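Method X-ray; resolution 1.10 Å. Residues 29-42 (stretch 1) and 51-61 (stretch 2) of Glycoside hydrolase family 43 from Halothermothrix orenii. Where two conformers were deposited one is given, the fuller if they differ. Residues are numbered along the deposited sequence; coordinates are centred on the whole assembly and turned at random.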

# COMPACT_ATOMS: atom_id res chain seq x y z
N LEU A 29 -2.76 3.55 -11.44
CA LEU A 29 -2.71 2.42 -10.54
C LEU A 29 -1.44 1.64 -10.80
O LEU A 29 -1.18 1.25 -11.93
CB LEU A 29 -3.92 1.52 -10.79
CG LEU A 29 -3.87 0.08 -10.28
CD1 LEU A 29 -4.02 0.11 -8.81
CD2 LEU A 29 -4.93 -0.79 -10.90
N TYR A 30 -0.67 1.41 -9.75
CA TYR A 30 0.54 0.60 -9.78
C TYR A 30 0.31 -0.55 -8.82
O TYR A 30 -0.27 -0.35 -7.76
CB TYR A 30 1.76 1.42 -9.33
CG TYR A 30 1.91 2.75 -10.03
CD1 TYR A 30 1.24 3.87 -9.57
CD2 TYR A 30 2.72 2.89 -11.14
CE1 TYR A 30 1.37 5.09 -10.19
CE2 TYR A 30 2.86 4.13 -11.77
CZ TYR A 30 2.17 5.22 -11.28
OH TYR A 30 2.26 6.46 -11.87
N ALA A 31 0.76 -1.75 -9.15
CA ALA A 31 0.49 -2.91 -8.30
C ALA A 31 1.58 -3.94 -8.42
O ALA A 31 2.30 -4.01 -9.42
CB ALA A 31 -0.86 -3.54 -8.67
N THR A 32 1.69 -4.78 -7.39
CA THR A 32 2.39 -6.05 -7.52
C THR A 32 1.75 -6.79 -8.69
O THR A 32 0.53 -6.92 -8.76
CB THR A 32 2.27 -6.87 -6.23
OG1 THR A 32 2.78 -6.09 -5.15
CG2 THR A 32 3.02 -8.17 -6.34
N SER A 33 2.58 -7.22 -9.64
CA SER A 33 2.06 -7.64 -10.93
C SER A 33 3.10 -8.56 -11.57
O SER A 33 3.06 -9.77 -11.37
CB SER A 33 1.70 -6.39 -11.76
OG SER A 33 2.75 -5.42 -11.76
N ALA A 34 4.07 -7.97 -12.27
CA ALA A 34 5.14 -8.73 -12.91
C ALA A 34 6.24 -9.04 -11.88
O ALA A 34 7.32 -8.42 -11.88
CB ALA A 34 5.70 -7.94 -14.07
N ILE A 35 5.95 -9.99 -11.00
CA ILE A 35 6.76 -10.18 -9.80
C ILE A 35 8.21 -10.52 -10.08
O ILE A 35 9.06 -10.31 -9.22
CB ILE A 35 6.14 -11.25 -8.85
CG1 ILE A 35 5.86 -12.55 -9.61
CG2 ILE A 35 4.88 -10.70 -8.19
CD1 ILE A 35 5.46 -13.72 -8.74
N ASN A 36 8.51 -11.05 -11.26
CA ASN A 36 9.89 -11.38 -11.58
C ASN A 36 10.67 -10.21 -12.16
O ASN A 36 11.88 -10.32 -12.36
CB ASN A 36 9.95 -12.55 -12.56
CG ASN A 36 9.47 -13.85 -11.95
OD1 ASN A 36 9.43 -14.01 -10.73
ND2 ASN A 36 9.14 -14.81 -12.80
N ARG A 37 10.00 -9.09 -12.42
CA ARG A 37 10.56 -8.07 -13.30
C ARG A 37 10.29 -6.60 -12.95
O ARG A 37 11.15 -5.74 -13.14
CB ARG A 37 10.06 -8.40 -14.73
CG ARG A 37 10.46 -7.43 -15.81
CD ARG A 37 10.02 -7.89 -17.17
NE ARG A 37 10.48 -6.94 -18.17
CZ ARG A 37 10.61 -7.20 -19.46
NH1 ARG A 37 10.32 -8.40 -19.93
NH2 ARG A 37 11.03 -6.25 -20.27
N GLY A 38 9.08 -6.26 -12.50
CA GLY A 38 8.75 -4.86 -12.34
C GLY A 38 7.27 -4.67 -12.09
O GLY A 38 6.59 -5.56 -11.57
N PHE A 39 6.77 -3.49 -12.44
CA PHE A 39 5.42 -3.09 -12.08
C PHE A 39 4.66 -2.51 -13.24
O PHE A 39 5.11 -1.55 -13.87
CB PHE A 39 5.45 -2.08 -10.92
CG PHE A 39 6.26 -2.57 -9.76
CD1 PHE A 39 5.75 -3.55 -8.92
CD2 PHE A 39 7.54 -2.10 -9.53
CE1 PHE A 39 6.50 -4.05 -7.89
CE2 PHE A 39 8.31 -2.60 -8.51
CZ PHE A 39 7.79 -3.58 -7.68
N LYS A 40 3.49 -3.09 -13.47
CA LYS A 40 2.52 -2.55 -14.40
C LYS A 40 1.84 -1.31 -13.84
O LYS A 40 1.72 -1.12 -12.63
CB LYS A 40 1.47 -3.60 -14.73
CG LYS A 40 2.00 -4.77 -15.55
CD LYS A 40 0.98 -5.87 -15.74
CE LYS A 40 1.47 -6.87 -16.77
NZ LYS A 40 0.62 -8.09 -16.84
N VAL A 41 1.38 -0.48 -14.77
CA VAL A 41 0.56 0.69 -14.48
C VAL A 41 -0.70 0.64 -15.35
O VAL A 41 -0.65 0.25 -16.51
CB VAL A 41 1.35 2.01 -14.68
CG1 VAL A 41 1.88 2.14 -16.10
CG2 VAL A 41 0.52 3.22 -14.26
N TRP A 42 -1.82 1.01 -14.73
CA TRP A 42 -3.10 1.15 -15.41
C TRP A 42 -3.56 2.59 -15.22
O TRP A 42 -3.27 3.23 -14.20
CB TRP A 42 -4.16 0.22 -14.82
CG TRP A 42 -3.91 -1.26 -14.93
CD1 TRP A 42 -4.53 -2.12 -15.78
CD2 TRP A 42 -3.00 -2.07 -14.15
NE1 TRP A 42 -4.09 -3.40 -15.58
CE2 TRP A 42 -3.15 -3.40 -14.59
CE3 TRP A 42 -2.10 -1.80 -13.11
CZ2 TRP A 42 -2.43 -4.46 -14.04
CZ3 TRP A 42 -1.39 -2.87 -12.57
CH2 TRP A 42 -1.56 -4.17 -13.03
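Stretch 2, residues 51-61: ELKGLALDSYY

Stretch 2 pairs with stretch 1 as an antiparallel β-strand interrupted by two bulges, and the pairing is closed at one end by an arginine–aspartate salt bridge and a tyrosine laid against the same arginine. The strand beginning at Glu51 runs against strand 38–42 with an angle of 148° between their N-to-C directions and a closest axial approach of 4.7 Å, its backbone departing from regular extended geometry at Lys53 (-125°/23°) and Gly54 (90°/-167°); the two stretches together bury 865 Å².

The ladder begins where Trp42 lies beside Leu52, with CA atoms 4.3 Å apart. Next along, Val41 is held through both its backbone N and O: Lys53 N donates to Val41 O at 2.8 Å, and Val41 N donates to Gly54 O at 2.9 Å. Lys40 then pairs with Leu55 (CA–CA 4.2 Å), so the register slips by one residue between Trp42 and Lys40. At the backbone angles of Gly54 a CB would be jammed against the preceding carbonyl, a conformation that calls for glycine. A second slip follows between Lys40 and Phe39, where the chain turns a corner at Ala56 and Leu57. Phe39 N donates to Leu57 O at 2.9 Å, whereas Phe39 O receives two weak bonds, from Ala56 N at 2.9 Å and Leu57 N at 3.4 Å. Gly38 faces Asp58, and Gly38 CA lies 3.2 Å from Leu57 O; a CB here would clash with that oxygen.

Side chains fill in around this framework. Leu52 CD1 lies over one face of the Trp42 indole, 3.8 Å from the centroid of its five-membered ring. Ala56 CB points toward stretch 1 and packs 3.7 Å from Val41 CG1 and 3.9 Å from Tyr30 CE2, the latter at the edge of the tyrosine ring. Phe39 CD2 meets Leu57 CD1 at 4.0 Å, and Leu55 CD2 reaches Ala34 CB at 4.0 Å.

Beyond the corner, Asp58 to Tyr61 form a type I turn whose first three residues contact Arg37. The extended arginine presents the edge of its guanidinium to Asp58 in a bidentate salt bridge, Arg37 NE to Asp58 OD1 and Arg37 NH2 to Asp58 OD2, both at 2.7 Å. Asp58 OD1 also accepts from Tyr60 N at 3.0 Å, which ties the turn to the ion pair. Tyr60 covers the arginine side chain, with Arg37 CG 3.9 Å from the Tyr60 ring centroid and nearly on its normal. Arg37 O accepts from both Ser59 N at 2.9 Å and Ser59 OG at 2.7 Å. At the margin, a water donates to Asn36 O at 2.6 Å and accepts from Tyr60 OH at 3.2 Å.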

# COMPACT_ATOMS: atom_id res chain seq x y z
N GLU A 51 -7.37 0.97 -17.99
CA GLU A 51 -6.65 0.49 -19.17
C GLU A 51 -5.19 0.23 -18.80
O GLU A 51 -4.51 1.07 -18.22
CB GLU A 51 -6.81 1.45 -20.35
CG GLU A 51 -6.25 2.82 -20.13
CD GLU A 51 -6.45 3.74 -21.32
OE1 GLU A 51 -6.59 3.26 -22.47
OE2 GLU A 51 -6.44 4.96 -21.10
N LEU A 52 -4.71 -0.96 -19.14
CA LEU A 52 -3.33 -1.34 -18.90
C LEU A 52 -2.40 -0.55 -19.81
O LEU A 52 -2.63 -0.48 -21.01
CB LEU A 52 -3.20 -2.84 -19.15
CG LEU A 52 -1.79 -3.42 -19.07
CD1 LEU A 52 -1.15 -3.19 -17.69
CD2 LEU A 52 -1.81 -4.91 -19.40
N LYS A 53 -1.35 0.03 -19.24
CA LYS A 53 -0.40 0.87 -19.97
C LYS A 53 1.05 0.42 -19.86
O LYS A 53 1.96 1.22 -20.07
CB LYS A 53 -0.52 2.33 -19.52
CG LYS A 53 -1.92 2.93 -19.72
CD LYS A 53 -1.88 4.20 -20.56
CE LYS A 53 -3.26 4.68 -20.97
NZ LYS A 53 -3.28 6.13 -21.33
N GLY A 54 1.27 -0.85 -19.56
CA GLY A 54 2.60 -1.44 -19.61
C GLY A 54 3.38 -1.34 -18.32
O GLY A 54 2.83 -1.04 -17.26
N LEU A 55 4.68 -1.62 -18.40
CA LEU A 55 5.54 -1.57 -17.22
C LEU A 55 6.03 -0.15 -16.96
O LEU A 55 6.84 0.39 -17.72
CB LEU A 55 6.74 -2.51 -17.35
CG LEU A 55 6.46 -4.01 -17.40
CD1 LEU A 55 7.76 -4.79 -17.59
CD2 LEU A 55 5.75 -4.49 -16.15
N ALA A 56 5.56 0.44 -15.87
CA ALA A 56 6.06 1.73 -15.43
C ALA A 56 7.50 1.64 -14.94
O ALA A 56 8.29 2.55 -15.18
CB ALA A 56 5.17 2.27 -14.32
N LEU A 57 7.80 0.56 -14.24
CA LEU A 57 9.15 0.25 -13.77
C LEU A 57 9.47 -1.15 -14.29
O LEU A 57 8.74 -2.10 -14.04
CB LEU A 57 9.21 0.31 -12.24
CG LEU A 57 10.41 -0.02 -11.35
CD1 LEU A 57 10.91 -1.44 -11.52
CD2 LEU A 57 11.52 0.97 -11.58
N ASP A 58 10.55 -1.24 -15.05
CA ASP A 58 11.03 -2.49 -15.60
C ASP A 58 12.46 -2.63 -15.14
O ASP A 58 13.31 -1.83 -15.51
CB ASP A 58 10.94 -2.43 -17.13
CG ASP A 58 11.28 -3.75 -17.81
OD1 ASP A 58 11.65 -4.71 -17.10
OD2 ASP A 58 11.20 -3.81 -19.06
N SER A 59 12.76 -3.64 -14.33
CA SER A 59 14.13 -3.83 -13.89
C SER A 59 15.04 -4.16 -15.07
O SER A 59 16.25 -4.00 -14.95
CB SER A 59 14.21 -4.91 -12.82
OG SER A 59 13.84 -6.19 -13.31
N TYR A 60 14.47 -4.61 -16.20
CA TYR A 60 15.25 -4.91 -17.40
C TYR A 60 15.49 -3.68 -18.25
O TYR A 60 16.24 -3.74 -19.20
CB TYR A 60 14.55 -5.96 -18.26
CG TYR A 60 14.28 -7.30 -17.61
CD1 TYR A 60 14.75 -7.61 -16.33
CD2 TYR A 60 13.55 -8.27 -18.29
CE1 TYR A 60 14.48 -8.85 -15.76
CE2 TYR A 60 13.29 -9.49 -17.73
CZ TYR A 60 13.75 -9.78 -16.47
OH TYR A 60 13.48 -11.01 -15.92
N TYR A 61 14.85 -2.56 -17.91
CA TYR A 61 15.15 -1.28 -18.55
C TYR A 61 16.64 -1.00 -18.41
O TYR A 61 17.25 -1.28 -17.38
CB TYR A 61 14.33 -0.17 -17.91
CG TYR A 61 14.50 1.21 -18.50
CD1 TYR A 61 14.30 1.43 -19.86
CD2 TYR A 61 14.81 2.30 -17.70
CE1 TYR A 61 14.43 2.69 -20.40
CE2 TYR A 61 14.95 3.56 -18.23
CZ TYR A 61 14.76 3.75 -19.59
OH TYR A 61 14.89 4.99 -20.16
O HOH W 1 14.29 -11.17 -12.86